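Local coordinates for B-agarase (Saccharophagus degradans, PDB 4BQ2), which hydrolyses the beta-1,4 linkages of agarose as a family 50 exo-beta-agarase, probably releasing neoagarobiose units from the chain end, at residues K442-G447 with I508-R513; F494-S499 with P605-P610; A502-P507 with D570-L575; A577-Y582 with M611-A616. One frame throughout, in Å; residues are numbered along the deposited sequence.

Contact 1: residues K442-G447 with I508-R513; sequences KTVSSG and IHTLGR
A short antiparallel beta hairpin, in which strand 443-444 pairs with strand 454-455, is tied to helix 505-511 and the residues just after it through Thr443, Val444 and Ser445 on one side and His509, Thr510 and Arg513 on the other. The direct link is a hydrogen bond from Arg513 NH1 to Thr443 O, 2.9 Å long and nearly straight (177° at the hydrogen). The carbonyl oxygen lies within 2° of the guanidinium plane, so the group meets it edge-on. A bend at chi3 (68°) turns the arginine head toward the strand, where NH1 also passes 3.6 Å from Val444 CA. A water joins the same elements: it accepts from Ser445 N and from Arg513 NH1, donates to Thr510 OG1 (2.9 Å), and is also hydrogen-bonded to His509 ND1 (2.9 Å). Thr510 OG1 is further bonded to Ile506 O one turn earlier. The imidazole is covered on one face by Ser445 CB, which stands 3.7 Å from the ring centroid in a CH-pi contact, while Ser445 O comes to 3.3 Å from His509 CB. Ser445 OG serves its own chain, accepting from Gly447 N at 2.8 Å and bonding to Asp449 OD2. That closure is an ST turn, set where the chain leaves the first hairpin strand.

Contact 2: residues F494-S499 with P605-P610; sequences FGRPDS and PDWGMP
Arg496 and Trp607 lie at the centre of a meeting between two loops, one following strand 483-488 and the other following strand 598-599; the second contains a type I beta turn from Pro605 to Gly608. In the (beta/alpha)8 barrel expected for this family, both would be loops leading from a strand to the next helix. Backbone to backbone, the loops approach closely: Arg496 CA makes a CA-H...O contact with Trp607 O at 3.3 Å. Gly495 O and Trp607 O are both acceptors and do not bond each other. The polar tie is instead a water, which accepts from Gly495 N and donates to Trp607 O, 2.9 Å from each.

Among the side chains, the guanidinium of Arg496 lies almost parallel to the indole, the planes 6° apart. It is displaced toward the start of the tryptophan side chain, with Trp607 CB over one guanidinium face and 3.8 Å from NH1. A salt bridge within its own loop probably helps hold this pose: Arg496 grips Asp498 side-on, NE to OD2 at 2.6 Å and NH2 to OD1 at 3.1 Å.

Apolar contacts finish the fit. Pro497 CD rests 3.7 Å from Trp607 CA, and Phe494 CB lies 4.2 Å from Pro610 CD. The chi1 of Trp607 (47°) sets its CG between the backbone N and the carbonyl carbon, and the ring is backed by Pro605 of its own turn, whose CG stands 3.5 Å above the indole plane, over the ring centre.

Contact 3: residues A502-P507 with D570-L575; sequences AQYGIP and DYSMLL
Tyr504 and Pro507 press side by side on helix 565-593, the tyrosine against Tyr571 and Ser572, the proline against Tyr571, Leu574 and Leu575. The two tyrosine rings do not stack: their planes are 40° apart and their centroids 5.9 Å. What meets the Tyr504 ring is the root of the other side chain, with Tyr571 CB 3.4 Å from Tyr504 CG, while the Tyr571 ring swings off and has Tyr504 CB close to its CD2. With chi1 at -66°, Tyr504 sends its ring along the helix surface, where CE1 comes to 3.7 Å from Ser572 CA. Gln503 of its own segment adds a cover, its CG lying over the centre of one face of the Tyr504 ring.

Pro507 points its ring straight at the helix backbone. Its CG is 3.4 Å from Tyr571 O and 4.0 Å from the CB atoms of both Leu574 and Leu575, so it fits into a notch formed by successive turns. Leu575 then reaches back: with chi1 at -169° its branch extends toward the bend between helices 500-503 and 505-511, placing CD2 3.8 Å from Gln503 O and CD1 near Ile506 CB.

The oxygen facing the proline is already taken up by the helix, as Leu575 N bonds Tyr571 O at 2.8 Å, and a proline ring brings no N-H to compete for it. Pro507 also sits in the first turn of helix 505-511, where a missing amide hydrogen costs no helical bond. Direct contact is therefore by apolar fit, while Glu612 takes up both Tyr504 OH and Ser572 OG and joins the segments indirectly.

Contact 4: residues A577-Y582 with M611-A616; sequences AYADQY and MEVVKA
The carboxylate oxygen Glu612 OE2 is gripped by two hydroxyls, Tyr504 OH and Ser572 OG, the latter about two turns before Ala579 on the same helix 565-593. Two such bonds on one oxygen would be expected to hold the glutamate end in place, and they tie the start of helix 611-620 to its neighbour just beside the apolar meeting of Ala579 with Val613 and Ala616.

That meeting is small and tight, burying 163 Å² in all. Ala579 CB points into the partner helix and is received on three counts: Ala616 CB at 3.6 Å, Val613 CA at 3.8 Å, and Val613 CG2, also at 3.8 Å. The valine has CG1 anti to its amide nitrogen (chi1 177°), an orientation in which both of its methyls come within contact of Ala579 CB, CG1 being the more distant at 4.1 Å. Farther along, the Asp580 side chain brings OD1 to 3.3 Å from Ala616 CB; this is van der Waals contact, since the methyl offers no polar hydrogen.

The short side chains let the backbones come near. Ala579 and Val613 have their CA atoms 5.3 Å apart, and Asp580 and Ala616 are closer still at 5.0 Å. The axes of the two segments pass 8.4 Å from each other and run in nearly the same direction, at a signed crossing angle of -30°. Away from this interface, Tyr582 bonds Asp489 through its hydroxyl. Such near-parallel helices are consistent with successive outer helices of the (beta/alpha)8 barrel expected for this family.

How the contacts relate
Helix 565-593 runs through the set: contact 3 uses its earlier part and contact 4 the part that follows, their centres 10 Å apart and joined where Leu575 CG packs 3.9 Å from Val613 CG2. Contact 1 shares helix 505-511 with contact 3, and Ile508 CG1 packs 3.6 Å from Tyr571 CZ. Contact 2 touches both contact 3 and contact 4; Phe494 CG lies 3.6 Å from Val613 CG1. Contacts 1 and 2 do not touch, being about 5 Å apart at their nearest atoms. As strand-to-helix loops, the contact 2 segments probably lie on the barrel's active-site side. The calcium site, which includes Asp7 and Asp185, belongs to the CBM-like domain.

Contact 1: residues K442-G447 with I508-R513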
loop_
_atom_site.group_PDB
_atom_site.type_symbol
_atom_site.label_atom_id
_atom_site.label_comp_id
_atom_site.label_asym_id
_atom_site.label_seq_id
_atom_site.Cartn_x
_atom_site.Cartn_y
_atom_site.Cartn_z
ATOM N N LYS A 442 -3.191 7.870 25.769
ATOM C CA LYS A 442 -2.174 8.879 25.470
ATOM C C LYS A 442 -1.380 8.423 24.252
ATOM O O LYS A 442 -1.359 7.221 23.945
ATOM C CB LYS A 442 -1.261 9.068 26.673
ATOM C CG LYS A 442 -1.897 9.841 27.840
ATOM C CD LYS A 442 -1.006 9.680 29.064
ATOM C CE LYS A 442 -1.672 10.076 30.374
ATOM N NZ LYS A 442 -1.924 11.535 30.457
ATOM N N THR A 443 -0.754 9.383 23.564
ATOM C CA THR A 443 0.027 9.137 22.333
ATOM C C THR A 443 1.515 9.533 22.434
ATOM O O THR A 443 1.922 10.267 23.343
ATOM C CB THR A 443 -0.602 9.845 21.087
ATOM O OG1 THR A 443 -0.592 11.275 21.262
ATOM C CG2 THR A 443 -2.064 9.346 20.871
ATOM N N VAL A 444 2.316 9.034 21.486
ATOM C CA VAL A 444 3.687 9.516 21.242
ATOM C C VAL A 444 3.794 9.737 19.723
ATOM O O VAL A 444 2.842 9.445 18.971
ATOM C CB VAL A 444 4.750 8.496 21.742
ATOM C CG1 VAL A 444 4.637 8.274 23.252
ATOM C CG2 VAL A 444 4.614 7.171 21.005
ATOM N N SER A 445 4.922 10.267 19.265
ATOM C CA SER A 445 5.078 10.600 17.848
ATOM C C SER A 445 6.468 10.218 17.365
ATOM O O SER A 445 7.420 10.283 18.144
ATOM C CB SER A 445 4.846 12.098 17.606
ATOM O OG SER A 445 5.170 12.431 16.263
ATOM N N SER A 446 6.537 9.785 16.103
ATOM C CA SER A 446 7.766 9.475 15.403
ATOM C C SER A 446 8.318 10.754 14.789
ATOM O O SER A 446 9.403 10.742 14.223
ATOM C CB SER A 446 7.475 8.476 14.261
ATOM O OG SER A 446 6.750 9.111 13.196
ATOM N N GLY A 447 7.548 11.843 14.868
ATOM C CA GLY A 447 7.875 13.084 14.150
ATOM C C GLY A 447 7.464 13.059 12.683
ATOM O O GLY A 447 7.627 14.050 11.966
ATOM N N ILE A 508 13.606 10.324 19.781
ATOM C CA ILE A 508 13.971 11.734 19.704
ATOM C C ILE A 508 12.799 12.601 20.149
ATOM O O ILE A 508 12.941 13.435 21.045
ATOM C CB ILE A 508 14.476 12.074 18.281
ATOM C CG1 ILE A 508 15.842 11.415 18.066
ATOM C CG2 ILE A 508 14.462 13.574 17.985
ATOM C CD1 ILE A 508 16.402 11.590 16.670
ATOM N N HIS A 509 11.627 12.398 19.545
ATOM C CA HIS A 509 10.446 13.185 19.918
ATOM C C HIS A 509 10.044 13.014 21.394
ATOM O O HIS A 509 9.659 13.979 22.066
ATOM C CB HIS A 509 9.259 12.828 19.016
ATOM C CG HIS A 509 8.069 13.739 19.181
ATOM N ND1 HIS A 509 7.154 13.599 20.208
ATOM C CD2 HIS A 509 7.633 14.781 18.426
ATOM C CE1 HIS A 509 6.225 14.533 20.097
ATOM N NE2 HIS A 509 6.491 15.262 19.025
ATOM N N THR A 510 10.104 11.783 21.897
ATOM C CA THR A 510 9.671 11.539 23.270
ATOM C C THR A 510 10.653 12.105 24.294
ATOM O O THR A 510 10.229 12.644 25.337
ATOM C CB THR A 510 9.438 10.048 23.509
ATOM O OG1 THR A 510 8.578 9.560 22.467
ATOM C CG2 THR A 510 8.768 9.820 24.873
ATOM N N LEU A 511 11.946 11.987 23.994
ATOM C CA LEU A 511 12.983 12.545 24.876
ATOM C C LEU A 511 12.822 14.058 24.976
ATOM O O LEU A 511 13.142 14.651 26.006
ATOM C CB LEU A 511 14.386 12.186 24.392
ATOM C CG LEU A 511 14.817 10.760 24.737
ATOM C CD1 LEU A 511 16.117 10.419 24.026
ATOM C CD2 LEU A 511 14.934 10.562 26.247
ATOM N N GLY A 512 12.300 14.661 23.907
ATOM C CA GLY A 512 11.982 16.090 23.867
ATOM C C GLY A 512 10.862 16.513 24.801
ATOM O O GLY A 512 10.725 17.701 25.104
ATOM N N ARG A 513 10.079 15.552 25.293
ATOM C CA ARG A 513 8.929 15.839 26.156
ATOM C C ARG A 513 9.235 15.633 27.652
ATOM O O ARG A 513 10.110 14.839 28.019
ATOM C CB ARG A 513 7.717 14.954 25.759
ATOM C CG ARG A 513 7.260 15.121 24.320
ATOM C CD ARG A 513 6.252 14.032 23.918
ATOM N NE ARG A 513 4.944 14.129 24.598
ATOM C CZ ARG A 513 3.961 13.233 24.471
ATOM N NH1 ARG A 513 4.124 12.164 23.684
ATOM N NH2 ARG A 513 2.792 13.409 25.105
HETATM O O HOH W 1 6.362 11.346 21.765
#

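Contact 2: residues F494-S499 with P605-P610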
loop_
_atom_site.group_PDB
_atom_site.type_symbol
_atom_site.label_atom_id
_atom_site.label_comp_id
_atom_site.label_asym_id
_atom_site.label_seq_id
_atom_site.Cartn_x
_atom_site.Cartn_y
_atom_site.Cartn_z
ATOM N N PHE A 494 6.685 3.397 13.133
ATOM C CA PHE A 494 7.670 3.068 14.156
ATOM C C PHE A 494 9.005 3.788 13.905
ATOM O O PHE A 494 9.888 3.784 14.763
ATOM C CB PHE A 494 7.935 1.557 14.192
ATOM C CG PHE A 494 6.967 0.793 15.020
ATOM C CD1 PHE A 494 7.028 0.829 16.407
ATOM C CD2 PHE A 494 6.007 -0.022 14.405
ATOM C CE1 PHE A 494 6.132 0.086 17.172
ATOM C CE2 PHE A 494 5.113 -0.757 15.160
ATOM C CZ PHE A 494 5.168 -0.712 16.539
ATOM N N GLY A 495 9.160 4.372 12.718
ATOM C CA GLY A 495 10.361 5.168 12.377
ATOM C C GLY A 495 10.809 4.840 10.960
ATOM O O GLY A 495 10.952 3.667 10.620
ATOM N N ARG A 496 11.069 5.875 10.154
ATOM C CA ARG A 496 11.420 5.750 8.727
ATOM C C ARG A 496 12.927 5.552 8.523
ATOM O O ARG A 496 13.703 5.971 9.359
ATOM C CB ARG A 496 11.007 7.026 7.957
ATOM C CG ARG A 496 9.494 7.267 7.894
ATOM C CD ARG A 496 9.142 8.412 6.929
ATOM N NE ARG A 496 9.806 8.228 5.637
ATOM C CZ ARG A 496 9.218 7.821 4.509
ATOM N NH1 ARG A 496 7.912 7.588 4.464
ATOM N NH2 ARG A 496 9.947 7.676 3.400
ATOM N N PRO A 497 13.334 4.927 7.405
ATOM C CA PRO A 497 14.749 4.591 7.191
ATOM C C PRO A 497 15.547 5.653 6.445
ATOM O O PRO A 497 16.708 5.415 6.102
ATOM C CB PRO A 497 14.664 3.338 6.307
ATOM C CG PRO A 497 13.457 3.599 5.470
ATOM C CD PRO A 497 12.466 4.254 6.416
ATOM N N ASP A 498 14.931 6.798 6.180
ATOM C CA ASP A 498 15.556 7.859 5.386
ATOM C C ASP A 498 16.807 8.429 6.040
ATOM O O ASP A 498 17.701 8.889 5.349
ATOM C CB ASP A 498 14.600 9.032 5.158
ATOM C CG ASP A 498 13.185 8.590 4.824
ATOM O OD1 ASP A 498 13.024 7.655 4.027
ATOM O OD2 ASP A 498 12.234 9.202 5.366
ATOM N N SER A 499 16.847 8.429 7.363
ATOM C CA SER A 499 17.977 8.994 8.078
ATOM C C SER A 499 17.988 8.396 9.460
ATOM O O SER A 499 16.993 7.826 9.918
ATOM C CB SER A 499 17.869 10.521 8.162
ATOM O OG SER A 499 16.916 10.897 9.143
ATOM N N PRO A 605 5.671 -2.028 6.963
ATOM C CA PRO A 605 6.016 -1.599 5.604
ATOM C C PRO A 605 7.511 -1.325 5.499
ATOM O O PRO A 605 8.219 -1.305 6.533
ATOM C CB PRO A 605 5.250 -0.284 5.451
ATOM C CG PRO A 605 5.138 0.268 6.848
ATOM C CD PRO A 605 5.317 -0.895 7.838
ATOM N N ASP A 606 8.003 -1.087 4.290
ATOM C CA ASP A 606 9.426 -0.762 4.138
ATOM C C ASP A 606 9.861 0.550 4.796
ATOM O O ASP A 606 11.011 0.720 5.159
ATOM C CB ASP A 606 9.866 -0.889 2.681
ATOM C CG ASP A 606 9.362 0.222 1.802
ATOM O OD1 ASP A 606 8.379 0.920 2.135
ATOM O OD2 ASP A 606 9.982 0.403 0.741
ATOM N N TRP A 607 8.922 1.462 4.996
ATOM C CA TRP A 607 9.221 2.734 5.655
ATOM C C TRP A 607 8.979 2.683 7.158
ATOM O O TRP A 607 8.995 3.711 7.853
ATOM C CB TRP A 607 8.431 3.880 4.965
ATOM C CG TRP A 607 6.957 3.568 4.735
ATOM C CD1 TRP A 607 6.399 3.053 3.600
ATOM C CD2 TRP A 607 5.873 3.754 5.674
ATOM N NE1 TRP A 607 5.043 2.909 3.772
ATOM C CE2 TRP A 607 4.692 3.333 5.028
ATOM C CE3 TRP A 607 5.793 4.239 6.989
ATOM C CZ2 TRP A 607 3.424 3.373 5.652
ATOM C CZ3 TRP A 607 4.514 4.288 7.629
ATOM C CH2 TRP A 607 3.347 3.850 6.938
ATOM N N GLY A 608 8.736 1.487 7.687
ATOM C CA GLY A 608 8.447 1.380 9.092
ATOM C C GLY A 608 8.937 0.088 9.706
ATOM O O GLY A 608 8.217 -0.540 10.496
ATOM N N MET A 609 10.147 -0.343 9.356
ATOM C CA MET A 609 10.660 -1.556 10.007
ATOM C C MET A 609 12.113 -1.453 10.551
ATOM O O MET A 609 12.965 -2.299 10.207
ATOM C CB MET A 609 10.517 -2.760 9.072
ATOM C CG MET A 609 11.129 -2.549 7.685
ATOM S SD MET A 609 10.808 -3.932 6.556
ATOM C CE MET A 609 11.937 -5.215 7.131
ATOM N N PRO A 610 12.387 -0.463 11.409
ATOM C CA PRO A 610 13.707 -0.453 12.051
ATOM C C PRO A 610 13.918 -1.777 12.779
ATOM O O PRO A 610 12.948 -2.344 13.332
ATOM C CB PRO A 610 13.602 0.665 13.089
ATOM C CG PRO A 610 12.324 1.378 12.841
ATOM C CD PRO A 610 11.442 0.450 12.067
HETATM O O HOH W 2 7.712 4.856 10.226
#

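Contact 3: residues A502-P507 with D570-L575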
loop_
_atom_site.group_PDB
_atom_site.type_symbol
_atom_site.label_atom_id
_atom_site.label_comp_id
_atom_site.label_asym_id
_atom_site.label_seq_id
_atom_site.Cartn_x
_atom_site.Cartn_y
_atom_site.Cartn_z
ATOM N N ALA A 502 15.399 10.029 11.470
ATOM C CA ALA A 502 14.046 9.573 11.096
ATOM C C ALA A 502 13.814 8.217 11.743
ATOM O O ALA A 502 12.784 7.969 12.342
ATOM C CB ALA A 502 13.899 9.477 9.582
ATOM N N GLN A 503 14.792 7.345 11.612
ATOM C CA GLN A 503 14.704 5.996 12.181
ATOM C C GLN A 503 14.413 6.014 13.696
ATOM O O GLN A 503 13.587 5.215 14.211
ATOM C CB GLN A 503 15.964 5.185 11.864
ATOM C CG GLN A 503 15.978 3.863 12.635
ATOM C CD GLN A 503 16.465 2.660 11.845
ATOM O OE1 GLN A 503 17.316 1.913 12.333
ATOM N NE2 GLN A 503 15.879 2.419 10.657
ATOM N N TYR A 504 15.053 6.945 14.395
ATOM C CA TYR A 504 14.902 7.063 15.856
ATOM C C TYR A 504 13.957 8.190 16.239
ATOM O O TYR A 504 14.089 8.826 17.298
ATOM C CB TYR A 504 16.288 7.187 16.540
ATOM C CG TYR A 504 17.067 5.912 16.359
ATOM C CD1 TYR A 504 16.615 4.713 16.928
ATOM C CD2 TYR A 504 18.194 5.868 15.548
ATOM C CE1 TYR A 504 17.297 3.515 16.719
ATOM C CE2 TYR A 504 18.896 4.679 15.341
ATOM C CZ TYR A 504 18.440 3.509 15.940
ATOM O OH TYR A 504 19.088 2.332 15.740
ATOM N N GLY A 505 12.975 8.433 15.373
ATOM C CA GLY A 505 12.049 9.542 15.601
ATOM C C GLY A 505 11.240 9.436 16.881
ATOM O O GLY A 505 10.958 10.452 17.511
ATOM N N ILE A 506 10.840 8.217 17.267
ATOM C CA ILE A 506 10.069 8.051 18.519
ATOM C C ILE A 506 10.921 8.391 19.756
ATOM O O ILE A 506 10.482 9.162 20.599
ATOM C CB ILE A 506 9.363 6.667 18.619
ATOM C CG1 ILE A 506 8.273 6.560 17.534
ATOM C CG2 ILE A 506 8.701 6.493 19.986
ATOM C CD1 ILE A 506 7.668 5.170 17.428
ATOM N N PRO A 507 12.152 7.819 19.865
ATOM C CA PRO A 507 13.022 8.265 20.962
ATOM C C PRO A 507 13.303 9.766 20.947
ATOM O O PRO A 507 13.197 10.404 21.980
ATOM C CB PRO A 507 14.303 7.471 20.731
ATOM C CG PRO A 507 13.793 6.175 20.207
ATOM C CD PRO A 507 12.671 6.574 19.253
ATOM N N ASP A 570 21.581 4.821 22.794
ATOM C CA ASP A 570 20.455 5.212 23.622
ATOM C C ASP A 570 19.128 5.213 22.868
ATOM O O ASP A 570 18.095 4.737 23.401
ATOM C CB ASP A 570 20.712 6.571 24.298
ATOM C CG ASP A 570 21.786 6.484 25.395
ATOM O OD1 ASP A 570 22.030 5.371 25.897
ATOM O OD2 ASP A 570 22.374 7.523 25.757
ATOM N N TYR A 571 19.132 5.748 21.651
ATOM C CA TYR A 571 17.901 5.742 20.867
ATOM C C TYR A 571 17.514 4.299 20.551
ATOM O O TYR A 571 16.335 3.951 20.631
ATOM C CB TYR A 571 18.066 6.502 19.564
ATOM C CG TYR A 571 18.362 7.980 19.669
ATOM C CD1 TYR A 571 18.069 8.712 20.825
ATOM C CD2 TYR A 571 18.913 8.656 18.573
ATOM C CE1 TYR A 571 18.306 10.075 20.873
ATOM C CE2 TYR A 571 19.184 10.011 18.623
ATOM C CZ TYR A 571 18.880 10.714 19.779
ATOM O OH TYR A 571 19.140 12.059 19.830
ATOM N N SER A 572 18.516 3.469 20.233
ATOM C CA SER A 572 18.288 2.042 19.950
ATOM C C SER A 572 17.643 1.342 21.160
ATOM O O SER A 572 16.642 0.641 21.016
ATOM C CB SER A 572 19.575 1.327 19.555
ATOM O OG SER A 572 19.289 -0.022 19.179
ATOM N N MET A 573 18.207 1.565 22.347
ATOM C CA MET A 573 17.692 0.989 23.577
ATOM C C MET A 573 16.229 1.424 23.851
ATOM O O MET A 573 15.384 0.595 24.250
ATOM C CB MET A 573 18.606 1.381 24.765
ATOM C CG MET A 573 17.979 1.138 26.134
ATOM S SD MET A 573 19.091 1.552 27.492
ATOM C CE MET A 573 18.729 3.299 27.640
ATOM N N LEU A 574 15.953 2.711 23.660
ATOM C CA LEU A 574 14.618 3.284 23.906
ATOM C C LEU A 574 13.575 2.781 22.886
ATOM O O LEU A 574 12.410 2.498 23.247
ATOM C CB LEU A 574 14.664 4.815 23.886
ATOM C CG LEU A 574 15.615 5.449 24.916
ATOM C CD1 LEU A 574 15.569 6.960 24.840
ATOM C CD2 LEU A 574 15.349 4.952 26.322
ATOM N N LEU A 575 13.992 2.692 21.623
ATOM C CA LEU A 575 13.115 2.142 20.578
ATOM C C LEU A 575 12.779 0.678 20.879
ATOM O O LEU A 575 11.627 0.275 20.740
ATOM C CB LEU A 575 13.708 2.295 19.155
ATOM C CG LEU A 575 12.740 1.985 17.981
ATOM C CD1 LEU A 575 11.416 2.754 18.121
ATOM C CD2 LEU A 575 13.364 2.246 16.625
#

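Contact 4: residues A577-Y582 with M611-A616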
loop_
_atom_site.group_PDB
_atom_site.type_symbol
_atom_site.label_atom_id
_atom_site.label_comp_id
_atom_site.label_asym_id
_atom_site.label_seq_id
_atom_site.Cartn_x
_atom_site.Cartn_y
_atom_site.Cartn_z
ATOM N N ALA A 577 12.737 -0.772 23.778
ATOM C CA ALA A 577 11.851 -0.868 24.924
ATOM C C ALA A 577 10.410 -0.481 24.576
ATOM O O ALA A 577 9.448 -1.143 25.025
ATOM C CB ALA A 577 12.393 -0.044 26.087
ATOM N N TYR A 578 10.261 0.563 23.759
ATOM C CA TYR A 578 8.952 0.987 23.261
ATOM C C TYR A 578 8.265 -0.158 22.467
ATOM O O TYR A 578 7.113 -0.538 22.751
ATOM C CB TYR A 578 9.093 2.244 22.369
ATOM C CG TYR A 578 7.760 2.669 21.733
ATOM C CD1 TYR A 578 6.819 3.420 22.461
ATOM C CD2 TYR A 578 7.421 2.279 20.438
ATOM C CE1 TYR A 578 5.582 3.784 21.898
ATOM C CE2 TYR A 578 6.192 2.651 19.871
ATOM C CZ TYR A 578 5.270 3.389 20.609
ATOM O OH TYR A 578 4.039 3.781 20.052
ATOM N N ALA A 579 8.966 -0.679 21.467
ATOM C CA ALA A 579 8.445 -1.792 20.670
ATOM C C ALA A 579 8.185 -3.083 21.482
ATOM O O ALA A 579 7.153 -3.740 21.282
ATOM C CB ALA A 579 9.331 -2.059 19.471
ATOM N N ASP A 580 9.088 -3.442 22.398
ATOM C CA ASP A 580 8.810 -4.566 23.309
ATOM C C ASP A 580 7.491 -4.417 24.075
ATOM O O ASP A 580 6.707 -5.371 24.167
ATOM C CB ASP A 580 9.927 -4.720 24.334
ATOM C CG ASP A 580 11.157 -5.425 23.785
ATOM O OD1 ASP A 580 11.106 -6.074 22.711
ATOM O OD2 ASP A 580 12.210 -5.334 24.456
ATOM N N GLN A 581 7.241 -3.212 24.590
ATOM C CA GLN A 581 6.027 -2.948 25.351
ATOM C C GLN A 581 4.775 -2.983 24.472
ATOM O O GLN A 581 3.710 -3.493 24.917
ATOM C CB GLN A 581 6.154 -1.620 26.128
ATOM C CG GLN A 581 4.919 -1.214 26.917
ATOM C CD GLN A 581 4.586 -2.103 28.124
ATOM O OE1 GLN A 581 5.387 -2.939 28.565
ATOM N NE2 GLN A 581 3.390 -1.906 28.675
ATOM N N TYR A 582 4.887 -2.434 23.246
ATOM C CA TYR A 582 3.786 -2.502 22.284
ATOM C C TYR A 582 3.395 -3.978 22.057
ATOM O O TYR A 582 2.218 -4.367 22.244
ATOM C CB TYR A 582 4.148 -1.832 20.937
ATOM C CG TYR A 582 3.071 -2.084 19.895
ATOM C CD1 TYR A 582 1.920 -1.283 19.831
ATOM C CD2 TYR A 582 3.173 -3.157 19.010
ATOM C CE1 TYR A 582 0.922 -1.544 18.888
ATOM C CE2 TYR A 582 2.173 -3.440 18.098
ATOM C CZ TYR A 582 1.054 -2.633 18.042
ATOM O OH TYR A 582 0.094 -2.935 17.113
ATOM N N MET A 611 15.147 -2.292 12.741
ATOM C CA MET A 611 15.414 -3.618 13.284
ATOM C C MET A 611 15.041 -3.794 14.753
ATOM O O MET A 611 14.712 -4.887 15.166
ATOM C CB MET A 611 16.860 -4.039 13.022
ATOM C CG MET A 611 16.996 -5.494 12.576
ATOM S SD MET A 611 15.969 -6.040 11.172
ATOM C CE MET A 611 16.929 -5.596 9.727
ATOM N N GLU A 612 15.089 -2.726 15.545
ATOM C CA GLU A 612 14.744 -2.842 16.948
ATOM C C GLU A 612 13.286 -3.282 17.095
ATOM O O GLU A 612 12.941 -4.038 18.001
ATOM C CB GLU A 612 14.966 -1.514 17.681
ATOM C CG GLU A 612 16.443 -1.139 17.800
ATOM C CD GLU A 612 17.000 -0.283 16.673
ATOM O OE1 GLU A 612 16.382 -0.157 15.575
ATOM O OE2 GLU A 612 18.097 0.309 16.914
ATOM N N VAL A 613 12.445 -2.810 16.178
ATOM C CA VAL A 613 11.022 -3.076 16.206
ATOM C C VAL A 613 10.742 -4.469 15.637
ATOM O O VAL A 613 9.870 -5.206 16.154
ATOM C CB VAL A 613 10.273 -1.981 15.414
ATOM C CG1 VAL A 613 8.792 -2.281 15.371
ATOM C CG2 VAL A 613 10.483 -0.634 16.095
ATOM N N VAL A 614 11.489 -4.840 14.602
ATOM C CA VAL A 614 11.360 -6.172 14.026
ATOM C C VAL A 614 11.734 -7.226 15.080
ATOM O O VAL A 614 11.037 -8.219 15.244
ATOM C CB VAL A 614 12.240 -6.355 12.774
ATOM C CG1 VAL A 614 12.037 -7.746 12.217
ATOM C CG2 VAL A 614 11.899 -5.326 11.674
ATOM N N LYS A 615 12.812 -6.991 15.823
ATOM C CA LYS A 615 13.245 -7.994 16.829
ATOM C C LYS A 615 12.234 -8.128 17.975
ATOM O O LYS A 615 11.989 -9.232 18.485
ATOM C CB LYS A 615 14.632 -7.643 17.342
ATOM C CG LYS A 615 15.708 -7.945 16.296
ATOM C CD LYS A 615 17.044 -7.310 16.668
ATOM C CE LYS A 615 18.201 -7.921 15.894
ATOM N NZ LYS A 615 19.465 -7.180 16.173
ATOM N N ALA A 616 11.604 -7.010 18.322
ATOM C CA ALA A 616 10.521 -6.991 19.304
ATOM C C ALA A 616 9.355 -7.856 18.838
ATOM O O ALA A 616 8.823 -8.652 19.611
ATOM C CB ALA A 616 10.067 -5.551 19.596
#